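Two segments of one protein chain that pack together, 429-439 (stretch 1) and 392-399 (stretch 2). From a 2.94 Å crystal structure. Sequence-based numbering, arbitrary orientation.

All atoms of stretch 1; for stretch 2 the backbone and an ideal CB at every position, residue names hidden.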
# COMPACT_ATOMS: atom_id res chain seq x y z
N GLU B 429 -29.24 -36.02 26.52
CA GLU B 429 -30.05 -36.56 25.41
C GLU B 429 -29.82 -35.80 24.08
O GLU B 429 -29.64 -36.42 23.03
CB GLU B 429 -31.54 -36.54 25.76
CG GLU B 429 -32.42 -37.31 24.78
CD GLU B 429 -33.75 -36.61 24.47
OE1 GLU B 429 -34.01 -35.47 25.02
OE2 GLU B 429 -34.54 -37.18 23.69
N ARG B 430 -29.85 -34.47 24.15
CA ARG B 430 -29.50 -33.62 23.00
C ARG B 430 -28.14 -34.02 22.42
O ARG B 430 -27.99 -34.18 21.20
CB ARG B 430 -29.49 -32.14 23.40
CG ARG B 430 -30.87 -31.56 23.71
CD ARG B 430 -30.77 -30.18 24.37
NE ARG B 430 -30.83 -29.08 23.40
CZ ARG B 430 -31.80 -28.16 23.34
NH1 ARG B 430 -32.81 -28.17 24.20
NH2 ARG B 430 -31.75 -27.21 22.42
N LEU B 431 -27.15 -34.21 23.30
CA LEU B 431 -25.81 -34.63 22.90
C LEU B 431 -25.81 -36.04 22.35
O LEU B 431 -25.37 -36.27 21.23
CB LEU B 431 -24.85 -34.55 24.08
CG LEU B 431 -23.38 -34.57 23.65
CD1 LEU B 431 -23.16 -33.58 22.51
CD2 LEU B 431 -22.46 -34.26 24.82
N GLN B 432 -26.27 -36.99 23.14
CA GLN B 432 -26.47 -38.33 22.66
C GLN B 432 -26.90 -38.30 21.19
O GLN B 432 -26.26 -38.94 20.36
CB GLN B 432 -27.53 -39.04 23.52
CG GLN B 432 -27.90 -40.44 23.07
CD GLN B 432 -26.85 -41.46 23.43
OE1 GLN B 432 -26.41 -41.52 24.57
NE2 GLN B 432 -26.43 -42.26 22.46
N GLU B 433 -27.93 -37.51 20.88
CA GLU B 433 -28.61 -37.57 19.57
C GLU B 433 -27.82 -36.91 18.43
O GLU B 433 -27.75 -37.46 17.34
CB GLU B 433 -30.05 -37.02 19.65
CG GLU B 433 -30.96 -37.36 18.46
CD GLU B 433 -32.46 -37.26 18.77
OE1 GLU B 433 -32.86 -37.54 19.93
OE2 GLU B 433 -33.26 -36.94 17.85
N ARG B 434 -27.21 -35.75 18.69
CA ARG B 434 -26.34 -35.12 17.67
C ARG B 434 -25.09 -35.96 17.39
O ARG B 434 -24.72 -36.19 16.24
CB ARG B 434 -25.93 -33.70 18.06
CG ARG B 434 -27.06 -32.75 18.39
CD ARG B 434 -28.24 -32.95 17.47
NE ARG B 434 -29.44 -32.38 18.07
CZ ARG B 434 -30.58 -32.14 17.43
NH1 ARG B 434 -30.70 -32.42 16.13
NH2 ARG B 434 -31.61 -31.60 18.07
N VAL B 435 -24.42 -36.38 18.47
CA VAL B 435 -23.25 -37.26 18.39
C VAL B 435 -23.67 -38.64 17.89
O VAL B 435 -22.86 -39.55 17.81
CB VAL B 435 -22.58 -37.40 19.77
CG1 VAL B 435 -21.31 -38.21 19.67
CG2 VAL B 435 -22.27 -36.04 20.35
N GLY B 436 -24.95 -38.78 17.57
CA GLY B 436 -25.47 -40.01 16.99
C GLY B 436 -25.63 -39.86 15.48
O GLY B 436 -25.17 -40.71 14.72
N GLU B 437 -26.28 -38.77 15.06
CA GLU B 437 -26.40 -38.45 13.63
C GLU B 437 -25.03 -38.26 12.96
O GLU B 437 -24.78 -38.78 11.86
CB GLU B 437 -27.27 -37.20 13.42
CG GLU B 437 -28.77 -37.47 13.31
CD GLU B 437 -29.48 -37.36 14.65
OE1 GLU B 437 -29.50 -36.25 15.22
OE2 GLU B 437 -30.01 -38.39 15.13
N HIS B 438 -24.15 -37.51 13.63
CA HIS B 438 -22.78 -37.32 13.17
C HIS B 438 -22.16 -38.62 12.81
O HIS B 438 -21.78 -38.84 11.67
CB HIS B 438 -21.95 -36.65 14.25
CG HIS B 438 -20.65 -36.08 13.75
ND1 HIS B 438 -19.46 -36.70 13.94
CD2 HIS B 438 -20.37 -34.90 13.05
CE1 HIS B 438 -18.48 -35.95 13.40
NE2 HIS B 438 -19.04 -34.86 12.86
N LEU B 439 -22.09 -39.53 13.77
CA LEU B 439 -21.31 -40.75 13.61
C LEU B 439 -21.73 -41.64 12.44
O LEU B 439 -20.90 -42.34 11.86
CB LEU B 439 -21.25 -41.55 14.92
CG LEU B 439 -20.14 -41.10 15.88
CD1 LEU B 439 -20.09 -39.58 16.02
CD2 LEU B 439 -20.29 -41.77 17.24
N UNK B 392 -14.12 -27.77 11.13
CA UNK B 392 -15.56 -27.68 11.19
C UNK B 392 -16.22 -29.06 10.96
O UNK B 392 -17.14 -29.45 11.68
CB UNK B 392 -16.06 -26.67 10.16
N UNK B 393 -15.72 -29.79 9.97
CA UNK B 393 -16.33 -31.04 9.54
C UNK B 393 -16.26 -32.07 10.66
O UNK B 393 -17.07 -32.99 10.71
CB UNK B 393 -15.64 -31.57 8.28
N UNK B 394 -15.30 -31.90 11.55
CA UNK B 394 -15.05 -32.87 12.60
C UNK B 394 -15.48 -32.34 13.95
O UNK B 394 -15.13 -32.90 14.99
CB UNK B 394 -13.57 -33.25 12.63
N UNK B 395 -16.22 -31.24 13.95
CA UNK B 395 -16.62 -30.63 15.20
C UNK B 395 -18.14 -30.56 15.35
O UNK B 395 -18.84 -29.85 14.59
CB UNK B 395 -16.02 -29.23 15.31
N UNK B 396 -18.65 -31.33 16.30
CA UNK B 396 -20.04 -31.18 16.77
C UNK B 396 -20.11 -30.26 18.00
O UNK B 396 -19.31 -30.36 18.93
CB UNK B 396 -20.64 -32.55 17.11
N UNK B 397 -21.08 -29.34 17.97
CA UNK B 397 -21.09 -28.20 18.87
C UNK B 397 -22.43 -28.11 19.62
O UNK B 397 -23.42 -27.65 19.07
CB UNK B 397 -20.82 -26.91 18.09
N UNK B 398 -22.44 -28.59 20.87
CA UNK B 398 -23.68 -28.76 21.65
C UNK B 398 -24.28 -27.40 22.09
O UNK B 398 -23.54 -26.47 22.42
CB UNK B 398 -23.40 -29.63 22.88
N UNK B 399 -25.64 -27.27 22.03
CA UNK B 399 -26.30 -26.00 22.31
C UNK B 399 -26.69 -25.85 23.79
O UNK B 399 -27.88 -25.89 24.14
CB UNK B 399 -27.54 -25.86 21.43

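The strand at 395-397 runs roughly antiparallel to the helix of stretch 1, at 153° between their N-to-C directions, so the early positions of stretch 2 lie near His438 and its last ones near Leu431 and Arg430.

Position 392 opens a type I turn, its O accepting from the N of position 395 at 3.0 Å. Its ideal CB has nothing of stretch 1 within 5.5 Å, so many residues would suit. The deposited residue is Arg392, which makes no contact with the helix.

At position 393 CA-to-CB points sideways, and it is the backbone that matters: its O lies 3.5 Å from NE2 of His438, near the plane of the ring. Any residue supplies this carbonyl, and phi/psi of -65/-24 suits most side chains, polar ones included. The residue is Glu393; His438 NE2 donates to Glu393 O in a weak hydrogen bond, while the carboxylate stays clear of the helix.

Position 394 points away, with phi/psi of -108/12, so many side chains would suit. Gln394 occupies it; its CA comes within 4.5 Å of His438 NE2 at the ring edge, and its OE1 is hydrogen-bonded elsewhere in the structure.

Position 395 also points away as the chain becomes extended. Many residues would suit. It is Thr395, whose OG1 is hydrogen-bonded elsewhere in the structure.

Position 396 turns toward the helix. Its ideal CB stands 4.7 Å from His438 CD2 and 5.0 Å from Val435 CG2, a mostly apolar setting in which Val, Ile, Leu or Thr would be reasonable. Val396 fills it with both methyls: CG1 lies over one face of the imidazole, 4.5 Å from His438 CG, while CG2 approaches Val435 CG2 at 4.4 Å and Arg434 CB at 4.2 Å.

Position 397 points away, in keeping with strand alternation, and stretch 1 does not discriminate among side chains. Val397 makes no contact with it.

Position 398 faces the helix again, its ideal CB just 4.0 Å from Leu431 CD1. So close an approach favours a compact apolar residue such as Val, Ala or Ile. Val398 packs on the leucine, its CB and CG2 each 3.9 Å from Leu431 CD1.

Position 399 points toward Arg430, its ideal CB 4.5 Å from Arg430 NH2. An acid could exploit the charge, yet an apolar group could equally pack beside the guanidinium; phi of -91° also tolerates proline. Pro399 takes the second course, placing CG 4.0 Å from Arg430 NE, at the guanidinium edge.

Stretch 2, residues 392-399: REQTVVVP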
# COMPACT_ATOMS: atom_id res chain seq x y z
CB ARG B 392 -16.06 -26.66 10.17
CG ARG B 392 -17.55 -26.39 10.20
CD ARG B 392 -17.93 -25.41 11.31
NE ARG B 392 -17.17 -24.16 11.26
CZ ARG B 392 -17.46 -23.11 10.49
NH1 ARG B 392 -18.48 -23.16 9.64
NH2 ARG B 392 -16.71 -22.02 10.55
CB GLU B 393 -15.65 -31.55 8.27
CG GLU B 393 -16.13 -32.90 7.75
CD GLU B 393 -17.30 -32.78 6.78
OE1 GLU B 393 -18.26 -32.03 7.09
OE2 GLU B 393 -17.25 -33.45 5.72
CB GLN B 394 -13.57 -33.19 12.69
CG GLN B 394 -12.94 -33.73 11.42
CD GLN B 394 -11.57 -34.31 11.70
OE1 GLN B 394 -11.30 -35.47 11.39
NE2 GLN B 394 -10.70 -33.52 12.31
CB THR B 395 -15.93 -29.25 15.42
OG1 THR B 395 -15.75 -29.04 16.82
CG2 THR B 395 -16.73 -28.08 14.82
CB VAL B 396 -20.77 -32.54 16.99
CG1 VAL B 396 -19.79 -33.62 17.41
CG2 VAL B 396 -21.92 -32.40 17.99
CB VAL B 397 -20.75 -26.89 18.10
CG1 VAL B 397 -21.85 -26.53 17.10
CG2 VAL B 397 -20.48 -25.74 19.05
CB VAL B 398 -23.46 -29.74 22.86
CG1 VAL B 398 -22.55 -29.13 23.91
CG2 VAL B 398 -24.78 -30.20 23.47
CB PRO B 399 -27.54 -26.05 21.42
CG PRO B 399 -27.82 -27.50 21.20
CD PRO B 399 -26.62 -28.30 21.64
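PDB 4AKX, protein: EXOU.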